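Local coordinates for excinuclease ABC, subunit A. (Deinococcus radiodurans, PDB 2VF7), which probably binds DNA and hydrolyses ATP in DNA repair, as a zinc-containing UvrA protein of the ABC superfamily with two ADP-occupied nucleotide sites, at residues R259-H264 against K276-Y281; D195-L200 against H217-T222. The protein carries 1 engineered substitution. All blocks are in the same frame, centred on the assembly; numbering follows the deposited sequence.

Both contacts lie in the UvrA DNA-binding domain and follow one another along the chain. Contact 2 comes first. Helix 187-199 runs out, a mostly non-helical connection of 16 residues returns, and 217-222 on helix 213-221 closes the loop against 195-200. The chain then passes through strand 227-230, helix 236-245 and strand 251-254 to helix 258-268. Contact 1 closes a shorter loop there, where 276-281 folds back on 259-264. The loops neither nest nor cross. Their centres are about 17 Å apart. They are joined directly by a probable hydrogen bond from Arg259 N to Leu220 O, 3.0 Å long, which ties helix 258-268 to helix 213-221.

Contact 1: residues R259-H264 against K276-Y281; sequences RRHVLH and KRVQGY
Val262 and His261 meet 276-281 with first torsions that are alike. CG1 of Val262 stands anti to its backbone N (chi1 164°), beside its own carbonyl carbon, and this turns the methyl to Val278. The imidazole of His261 is swung the same way (chi1 174°) and reaches Arg277.

The valines form the apolar centre of the contact. Their CG1 methyls are 4.3 Å apart. CG1 of Val278 lies closer still to the backbone, 3.5 Å from Val262 O. In return, Val262 CG1 sits 4.1 Å from Val278 O. Each methyl therefore packs against the other residue's carbonyl as well as its side chain. Both valines are buried.

Two consecutive helices of the UvrA DNA-binding domain meet here, 258-268 and 272-278, joined by a short connection. The backbones come close, with the CA atoms of Val262 and Val278 5.9 Å apart. Val278 also touches Thr265 and Phe266 farther along helix 258-268.

Beside the valines, CE1 of His261 comes to 4.2 Å from Arg277 NH1. The guanidinium N lies off the edge of the imidazole, near its plane, and the two planes are 72° apart. No hydrogen bond joins them. Each is tied to the loop nearby: Arg277 NH2 bonds to Trp184 O, and His261 ND1 makes a weak bond to Ala183 O. One face of the guanidinium is covered from within its own segment: Tyr281 CE2 lies over its centre, 3.9 Å above the plane.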
ATOM      1  N   ARG A 259       2.456  30.112  20.196  1.00 50.78           N
ATOM      2  CA  ARG A 259       3.592  29.204  20.108  1.00 51.14           C
ATOM      3  C   ARG A 259       3.182  27.776  19.719  1.00 51.06           C
ATOM      4  O   ARG A 259       3.721  27.224  18.776  1.00 51.63           O
ATOM      5  CB  ARG A 259       4.372  29.218  21.416  1.00 50.90           C
ATOM      6  CG  ARG A 259       5.544  28.264  21.447  1.00 52.29           C
ATOM      7  CD  ARG A 259       5.873  27.906  22.879  1.00 54.83           C
ATOM      8  NE  ARG A 259       7.077  28.582  23.333  1.00 57.23           N
ATOM      9  CZ  ARG A 259       7.507  28.611  24.596  1.00 59.22           C
ATOM     10  NH1 ARG A 259       6.810  28.010  25.566  1.00 59.09           N
ATOM     11  NH2 ARG A 259       8.644  29.253  24.894  1.00 58.20           N
ATOM     12  N   ARG A 260       2.226  27.198  20.443  1.00 51.41           N
ATOM     13  CA  ARG A 260       1.704  25.862  20.169  1.00 51.45           C
ATOM     14  C   ARG A 260       1.323  25.680  18.691  1.00 52.36           C
ATOM     15  O   ARG A 260       1.745  24.716  18.027  1.00 52.70           O
ATOM     16  CB  ARG A 260       0.498  25.613  21.069  1.00 51.47           C
ATOM     17  CG  ARG A 260      -0.224  24.279  20.873  1.00 51.45           C
ATOM     18  CD  ARG A 260      -0.745  23.769  22.202  1.00 48.74           C
ATOM     19  NE  ARG A 260      -0.223  22.423  22.360  1.00 50.50           N
ATOM     20  CZ  ARG A 260       0.067  21.826  23.507  1.00 48.16           C
ATOM     21  NH1 ARG A 260      -0.101  22.427  24.676  1.00 46.14           N
ATOM     22  NH2 ARG A 260       0.534  20.596  23.464  1.00 51.80           N
ATOM     23  N   HIS A 261       0.533  26.612  18.170  1.00 52.40           N
ATOM     24  CA  HIS A 261       0.123  26.556  16.781  1.00 52.56           C
ATOM     25  C   HIS A 261       1.281  26.618  15.814  1.00 52.62           C
ATOM     26  O   HIS A 261       1.279  25.918  14.811  1.00 52.50           O
ATOM     27  CB  HIS A 261      -0.828  27.696  16.424  1.00 52.57           C
ATOM     28  CG  HIS A 261      -1.147  27.732  14.965  1.00 53.97           C
ATOM     29  ND1 HIS A 261      -0.492  28.566  14.082  1.00 53.87           N
ATOM     30  CD2 HIS A 261      -1.985  26.967  14.218  1.00 53.89           C
ATOM     31  CE1 HIS A 261      -0.939  28.334  12.861  1.00 54.89           C
ATOM     32  NE2 HIS A 261      -1.847  27.374  12.916  1.00 54.29           N
ATOM     33  N   VAL A 262       2.238  27.506  16.076  1.00 53.00           N
ATOM     34  CA  VAL A 262       3.331  27.732  15.132  1.00 53.49           C
ATOM     35  C   VAL A 262       4.217  26.490  15.041  1.00 53.92           C
ATOM     36  O   VAL A 262       4.582  26.067  13.949  1.00 54.05           O
ATOM     37  CB  VAL A 262       4.177  29.014  15.480  1.00 53.69           C
ATOM     38  CG1 VAL A 262       5.507  29.021  14.738  1.00 53.43           C
ATOM     39  CG2 VAL A 262       3.405  30.289  15.180  1.00 51.94           C
ATOM     40  N   LEU A 263       4.550  25.916  16.188  1.00 54.60           N
ATOM     41  CA  LEU A 263       5.480  24.794  16.240  1.00 55.96           C
ATOM     42  C   LEU A 263       4.824  23.463  15.830  1.00 57.03           C
ATOM     43  O   LEU A 263       5.485  22.601  15.247  1.00 57.59           O
ATOM     44  CB  LEU A 263       6.125  24.676  17.628  1.00 55.51           C
ATOM     45  CG  LEU A 263       6.940  25.822  18.247  1.00 55.83           C
ATOM     46  CD1 LEU A 263       7.612  25.309  19.506  1.00 55.28           C
ATOM     47  CD2 LEU A 263       7.990  26.413  17.301  1.00 54.91           C
ATOM     48  N   HIS A 264       3.544  23.290  16.149  1.00 57.96           N
ATOM     49  CA  HIS A 264       2.813  22.112  15.698  1.00 59.65           C
ATOM     50  C   HIS A 264       2.640  22.178  14.188  1.00 60.26           C
ATOM     51  O   HIS A 264       2.773  21.169  13.507  1.00 60.45           O
ATOM     52  CB  HIS A 264       1.436  21.979  16.378  1.00 59.91           C
ATOM     53  CG  HIS A 264       0.713  20.700  16.048  1.00 61.04           C
ATOM     54  ND1 HIS A 264       0.164  20.448  14.804  1.00 62.22           N
ATOM     55  CD2 HIS A 264       0.449  19.606  16.804  1.00 61.60           C
ATOM     56  CE1 HIS A 264      -0.398  19.249  14.809  1.00 62.85           C
ATOM     57  NE2 HIS A 264      -0.242  18.720  16.011  1.00 62.65           N
ATOM     58  N   LYS A 276       6.113  27.394   4.939  1.00 74.71           N
ATOM     59  CA  LYS A 276       6.835  28.611   4.613  1.00 74.03           C
ATOM     60  C   LYS A 276       6.199  29.847   5.258  1.00 73.36           C
ATOM     61  O   LYS A 276       6.900  30.794   5.597  1.00 73.32           O
ATOM     62  CB  LYS A 276       6.936  28.765   3.091  1.00 74.26           C
ATOM     63  CG  LYS A 276       8.262  29.351   2.614  1.00 74.83           C
ATOM     64  CD  LYS A 276       8.731  28.707   1.307  1.00 75.90           C
ATOM     65  CE  LYS A 276      10.068  29.312   0.843  1.00 76.21           C
ATOM     66  NZ  LYS A 276      10.670  28.621  -0.344  1.00 75.54           N
ATOM     67  N   ARG A 277       4.875  29.831   5.424  1.00 72.69           N
ATOM     68  CA  ARG A 277       4.148  30.922   6.092  1.00 71.80           C
ATOM     69  C   ARG A 277       4.509  30.952   7.574  1.00 71.03           C
ATOM     70  O   ARG A 277       5.001  31.958   8.087  1.00 71.00           O
ATOM     71  CB  ARG A 277       2.632  30.746   5.943  1.00 71.90           C
ATOM     72  CG  ARG A 277       1.829  31.830   6.614  1.00 72.05           C
ATOM     73  CD  ARG A 277       0.500  31.299   7.129  1.00 74.08           C
ATOM     74  NE  ARG A 277      -0.181  32.317   7.933  1.00 75.87           N
ATOM     75  CZ  ARG A 277      -0.389  32.258   9.253  1.00 76.21           C
ATOM     76  NH1 ARG A 277       0.005  31.192   9.964  1.00 75.04           N
ATOM     77  NH2 ARG A 277      -1.016  33.273   9.864  1.00 74.68           N
ATOM     78  N   VAL A 278       4.241  29.824   8.232  1.00 69.98           N
ATOM     79  CA  VAL A 278       4.603  29.548   9.626  1.00 68.75           C
ATOM     80  C   VAL A 278       6.052  29.944   9.970  1.00 68.11           C
ATOM     81  O   VAL A 278       6.319  30.546  11.015  1.00 67.30           O
ATOM     82  CB  VAL A 278       4.271  28.051   9.937  1.00 68.61           C
ATOM     83  CG1 VAL A 278       5.320  27.365  10.776  1.00 68.25           C
ATOM     84  CG2 VAL A 278       2.887  27.949  10.572  1.00 68.12           C
ATOM     85  N   GLN A 279       6.965  29.640   9.056  1.00 67.68           N
ATOM     86  CA  GLN A 279       8.380  29.917   9.240  1.00 67.37           C
ATOM     87  C   GLN A 279       8.688  31.416   9.268  1.00 66.78           C
ATOM     88  O   GLN A 279       9.705  31.816   9.801  1.00 66.42           O
ATOM     89  CB  GLN A 279       9.193  29.212   8.155  1.00 67.65           C
ATOM     90  CG  GLN A 279      10.487  28.572   8.641  1.00 69.20           C
ATOM     91  CD  GLN A 279      11.042  27.552   7.653  1.00 71.39           C
ATOM     92  OE1 GLN A 279      10.348  27.119   6.718  1.00 72.06           O
ATOM     93  NE2 GLN A 279      12.305  27.160   7.854  1.00 71.86           N
ATOM     94  N   GLY A 280       7.800  32.235   8.703  1.00 66.33           N
ATOM     95  CA  GLY A 280       7.919  33.693   8.801  1.00 65.78           C
ATOM     96  C   GLY A 280       7.754  34.278  10.209  1.00 65.55           C
ATOM     97  O   GLY A 280       8.133  35.423  10.456  1.00 65.23           O
ATOM     98  N   TYR A 281       7.183  33.499  11.128  1.00 65.57           N
ATOM     99  CA  TYR A 281       6.958  33.932  12.515  1.00 65.46           C
ATOM    100  C   TYR A 281       7.891  33.218  13.493  1.00 65.69           C
ATOM    101  O   TYR A 281       7.642  33.198  14.709  1.00 65.92           O
ATOM    102  CB  TYR A 281       5.495  33.692  12.914  1.00 65.38           C
ATOM    103  CG  TYR A 281       4.523  34.157  11.861  1.00 65.48           C
ATOM    104  CD1 TYR A 281       4.111  35.488  11.810  1.00 64.54           C
ATOM    105  CD2 TYR A 281       4.025  33.272  10.898  1.00 64.86           C
ATOM    106  CE1 TYR A 281       3.222  35.925  10.837  1.00 64.28           C
ATOM    107  CE2 TYR A 281       3.137  33.707   9.914  1.00 64.26           C
ATOM    108  CZ  TYR A 281       2.745  35.036   9.897  1.00 64.58           C
ATOM    109  OH  TYR A 281       1.873  35.492   8.934  1.00 66.07           O
TER

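Contact 2: residues D195-L200 against H217-T222; sequences DILVTL and HWILFT
Leu197 and Leu200 press their branched ends against Trp218 and Ile219. This is apolar helix-to-helix packing within the UvrA DNA-binding domain. It joins the end of helix 187-199 to the end of helix 213-221. The backbones stay well apart, with 8.8 Å between the CA atoms of Leu197 and Ile219, and long side chains bridge the gap.

The two methyls of Leu197 form a fork, and each prong has its own partner. CD1 meets the tip of Ile219, 3.9 Å from CD1 of that residue. CD2 is turned to the indole and lies off its edge, near the ring plane, 4.3 Å from Trp218 CZ3. The fork of Leu197 thus faces the dip between the isoleucine tip and the six-membered ring.

Trp218 is the broad bump on the other side, and the end of its six-membered ring enters the notch between Leu197 and Leu200, one helical turn apart. Its CG is anti to the backbone N (chi1 -167°), which sends the benzene end of the indole across to the leucines. Leu200 arrives by CD1 alone and crosses the tryptophan side chain at about a right angle.

Other parts of the domain hold the same groups. Phe255 stacks with the indole and also touches Leu197, Ile219 rests on Trp208, and Leu200 packs on Val228 of strand 227-230. The indole NE1 is hydrogen-bonded to Glu224 OE1. Within its own segment, Thr222 CG2 sits over the centre of one indole face, 3.8 Å above the plane. At the far corner of the ring, Leu200 CD1 lies 3.9 Å from Trp218 CH2 and 4.2 Å from Trp218 CZ3.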
ATOM      1  N   ASP A 195     -12.485  34.265  19.255  1.00 50.73           N
ATOM      2  CA  ASP A 195     -13.757  34.015  19.951  1.00 51.34           C
ATOM      3  C   ASP A 195     -13.628  33.191  21.214  1.00 51.20           C
ATOM      4  O   ASP A 195     -14.472  33.308  22.130  1.00 51.92           O
ATOM      5  CB  ASP A 195     -14.850  33.481  19.007  1.00 52.14           C
ATOM      6  CG  ASP A 195     -15.362  34.575  18.045  1.00 53.85           C
ATOM      7  OD1 ASP A 195     -15.120  35.774  18.323  1.00 55.72           O
ATOM      8  OD2 ASP A 195     -15.999  34.247  17.029  1.00 55.97           O
ATOM      9  N   ILE A 196     -12.572  32.379  21.291  1.00 50.84           N
ATOM     10  CA  ILE A 196     -12.268  31.674  22.537  1.00 50.30           C
ATOM     11  C   ILE A 196     -11.874  32.693  23.600  1.00 50.73           C
ATOM     12  O   ILE A 196     -12.399  32.642  24.719  1.00 51.62           O
ATOM     13  CB  ILE A 196     -11.197  30.535  22.361  1.00 50.43           C
ATOM     14  CG1 ILE A 196     -11.788  29.381  21.567  1.00 48.38           C
ATOM     15  CG2 ILE A 196     -10.662  30.024  23.736  1.00 50.07           C
ATOM     16  CD1 ILE A 196     -10.779  28.448  21.093  1.00 48.49           C
ATOM     17  N   LEU A 197     -10.972  33.616  23.258  1.00 50.63           N
ATOM     18  CA  LEU A 197     -10.594  34.706  24.162  1.00 50.66           C
ATOM     19  C   LEU A 197     -11.736  35.591  24.659  1.00 51.56           C
ATOM     20  O   LEU A 197     -11.665  36.054  25.792  1.00 52.70           O
ATOM     21  CB  LEU A 197      -9.470  35.588  23.575  1.00 50.34           C
ATOM     22  CG  LEU A 197      -8.117  34.961  23.185  1.00 49.07           C
ATOM     23  CD1 LEU A 197      -7.104  36.019  22.754  1.00 47.34           C
ATOM     24  CD2 LEU A 197      -7.563  34.108  24.328  1.00 46.53           C
ATOM     25  N   VAL A 198     -12.779  35.845  23.854  1.00 52.26           N
ATOM     26  CA  VAL A 198     -13.893  36.692  24.342  1.00 52.60           C
ATOM     27  C   VAL A 198     -14.746  35.962  25.375  1.00 53.76           C
ATOM     28  O   VAL A 198     -15.229  36.601  26.332  1.00 55.20           O
ATOM     29  CB  VAL A 198     -14.790  37.358  23.218  1.00 52.78           C
ATOM     30  CG1 VAL A 198     -13.940  37.830  22.028  1.00 50.98           C
ATOM     31  CG2 VAL A 198     -15.848  36.438  22.750  1.00 53.24           C
ATOM     32  N   THR A 199     -14.894  34.637  25.218  1.00 53.39           N
ATOM     33  CA  THR A 199     -15.553  33.774  26.225  1.00 53.32           C
ATOM     34  C   THR A 199     -14.766  33.828  27.541  1.00 53.67           C
ATOM     35  O   THR A 199     -15.325  33.906  28.634  1.00 53.91           O
ATOM     36  CB  THR A 199     -15.682  32.288  25.701  1.00 53.48           C
ATOM     37  OG1 THR A 199     -16.692  32.228  24.699  1.00 53.25           O
ATOM     38  CG2 THR A 199     -16.044  31.311  26.792  1.00 51.96           C
ATOM     39  N   LEU A 200     -13.449  33.791  27.426  1.00 54.02           N
ATOM     40  CA  LEU A 200     -12.596  33.834  28.597  1.00 53.67           C
ATOM     41  C   LEU A 200     -12.521  35.220  29.238  1.00 53.68           C
ATOM     42  O   LEU A 200     -11.909  35.357  30.286  1.00 54.70           O
ATOM     43  CB  LEU A 200     -11.187  33.359  28.252  1.00 53.26           C
ATOM     44  CG  LEU A 200     -10.948  31.882  27.986  1.00 52.21           C
ATOM     45  CD1 LEU A 200      -9.479  31.715  27.677  1.00 50.30           C
ATOM     46  CD2 LEU A 200     -11.359  31.056  29.208  1.00 51.59           C
ATOM     47  N   HIS A 217       1.714  37.336  27.740  1.00 52.08           N
ATOM     48  CA  HIS A 217       2.509  36.126  27.881  1.00 52.10           C
ATOM     49  C   HIS A 217       1.683  34.844  27.709  1.00 51.90           C
ATOM     50  O   HIS A 217       2.055  33.966  26.924  1.00 52.39           O
ATOM     51  CB  HIS A 217       3.219  36.115  29.233  1.00 52.27           C
ATOM     52  CG  HIS A 217       4.385  35.180  29.284  1.00 54.07           C
ATOM     53  ND1 HIS A 217       4.332  33.957  29.918  1.00 54.76           N
ATOM     54  CD2 HIS A 217       5.633  35.282  28.764  1.00 55.13           C
ATOM     55  CE1 HIS A 217       5.496  33.347  29.789  1.00 55.80           C
ATOM     56  NE2 HIS A 217       6.304  34.130  29.095  1.00 55.78           N
ATOM     57  N   TRP A 218       0.575  34.741  28.440  1.00 51.15           N
ATOM     58  CA  TRP A 218      -0.324  33.573  28.379  1.00 50.99           C
ATOM     59  C   TRP A 218      -0.782  33.250  26.959  1.00 50.46           C
ATOM     60  O   TRP A 218      -0.582  32.143  26.466  1.00 50.91           O
ATOM     61  CB  TRP A 218      -1.541  33.816  29.267  1.00 50.84           C
ATOM     62  CG  TRP A 218      -2.344  32.601  29.528  1.00 51.29           C
ATOM     63  CD1 TRP A 218      -2.125  31.682  30.506  1.00 51.16           C
ATOM     64  CD2 TRP A 218      -3.505  32.163  28.813  1.00 50.92           C
ATOM     65  NE1 TRP A 218      -3.071  30.691  30.446  1.00 51.39           N
ATOM     66  CE2 TRP A 218      -3.935  30.961  29.420  1.00 51.40           C
ATOM     67  CE3 TRP A 218      -4.228  32.671  27.727  1.00 50.10           C
ATOM     68  CZ2 TRP A 218      -5.048  30.247  28.971  1.00 50.64           C
ATOM     69  CZ3 TRP A 218      -5.341  31.960  27.279  1.00 51.80           C
ATOM     70  CH2 TRP A 218      -5.741  30.761  27.908  1.00 50.32           C
ATOM     71  N   ILE A 219      -1.386  34.236  26.301  1.00 49.92           N
ATOM     72  CA  ILE A 219      -1.869  34.109  24.930  1.00 49.04           C
ATOM     73  C   ILE A 219      -0.810  33.524  23.991  1.00 49.21           C
ATOM     74  O   ILE A 219      -1.090  32.628  23.183  1.00 48.56           O
ATOM     75  CB  ILE A 219      -2.377  35.486  24.419  1.00 48.63           C
ATOM     76  CG1 ILE A 219      -3.597  35.905  25.245  1.00 47.72           C
ATOM     77  CG2 ILE A 219      -2.688  35.457  22.917  1.00 48.63           C
ATOM     78  CD1 ILE A 219      -4.113  37.277  24.956  1.00 46.87           C
ATOM     79  N   LEU A 220       0.404  34.056  24.119  1.00 49.25           N
ATOM     80  CA  LEU A 220       1.538  33.726  23.257  1.00 49.43           C
ATOM     81  C   LEU A 220       2.278  32.435  23.641  1.00 49.70           C
ATOM     82  O   LEU A 220       2.706  31.704  22.759  1.00 50.41           O
ATOM     83  CB  LEU A 220       2.510  34.904  23.242  1.00 48.72           C
ATOM     84  CG  LEU A 220       2.591  35.922  22.101  1.00 49.68           C
ATOM     85  CD1 LEU A 220       1.281  36.182  21.342  1.00 49.62           C
ATOM     86  CD2 LEU A 220       3.160  37.227  22.651  1.00 50.18           C
ATOM     87  N   PHE A 221       2.415  32.145  24.937  1.00 49.98           N
ATOM     88  CA  PHE A 221       3.328  31.080  25.396  1.00 50.48           C
ATOM     89  C   PHE A 221       2.756  29.884  26.207  1.00 50.98           C
ATOM     90  O   PHE A 221       3.446  28.857  26.358  1.00 52.06           O
ATOM     91  CB  PHE A 221       4.551  31.682  26.104  1.00 49.97           C
ATOM     92  CG  PHE A 221       5.337  32.644  25.241  1.00 50.36           C
ATOM     93  CD1 PHE A 221       6.191  32.179  24.245  1.00 50.17           C
ATOM     94  CD2 PHE A 221       5.217  34.023  25.424  1.00 51.21           C
ATOM     95  CE1 PHE A 221       6.921  33.074  23.439  1.00 49.59           C
ATOM     96  CE2 PHE A 221       5.942  34.930  24.629  1.00 50.64           C
ATOM     97  CZ  PHE A 221       6.795  34.455  23.630  1.00 49.30           C
ATOM     98  N   THR A 222       1.539  30.004  26.734  1.00 50.61           N
ATOM     99  CA  THR A 222       0.960  28.942  27.557  1.00 50.50           C
ATOM    100  C   THR A 222       0.945  27.577  26.867  1.00 50.69           C
ATOM    101  O   THR A 222       0.927  27.513  25.642  1.00 50.29           O
ATOM    102  CB  THR A 222      -0.458  29.302  28.077  1.00 50.12           C
ATOM    103  OG1 THR A 222      -0.847  28.368  29.083  1.00 51.34           O
ATOM    104  CG2 THR A 222      -1.498  29.290  26.969  1.00 50.32           C
TER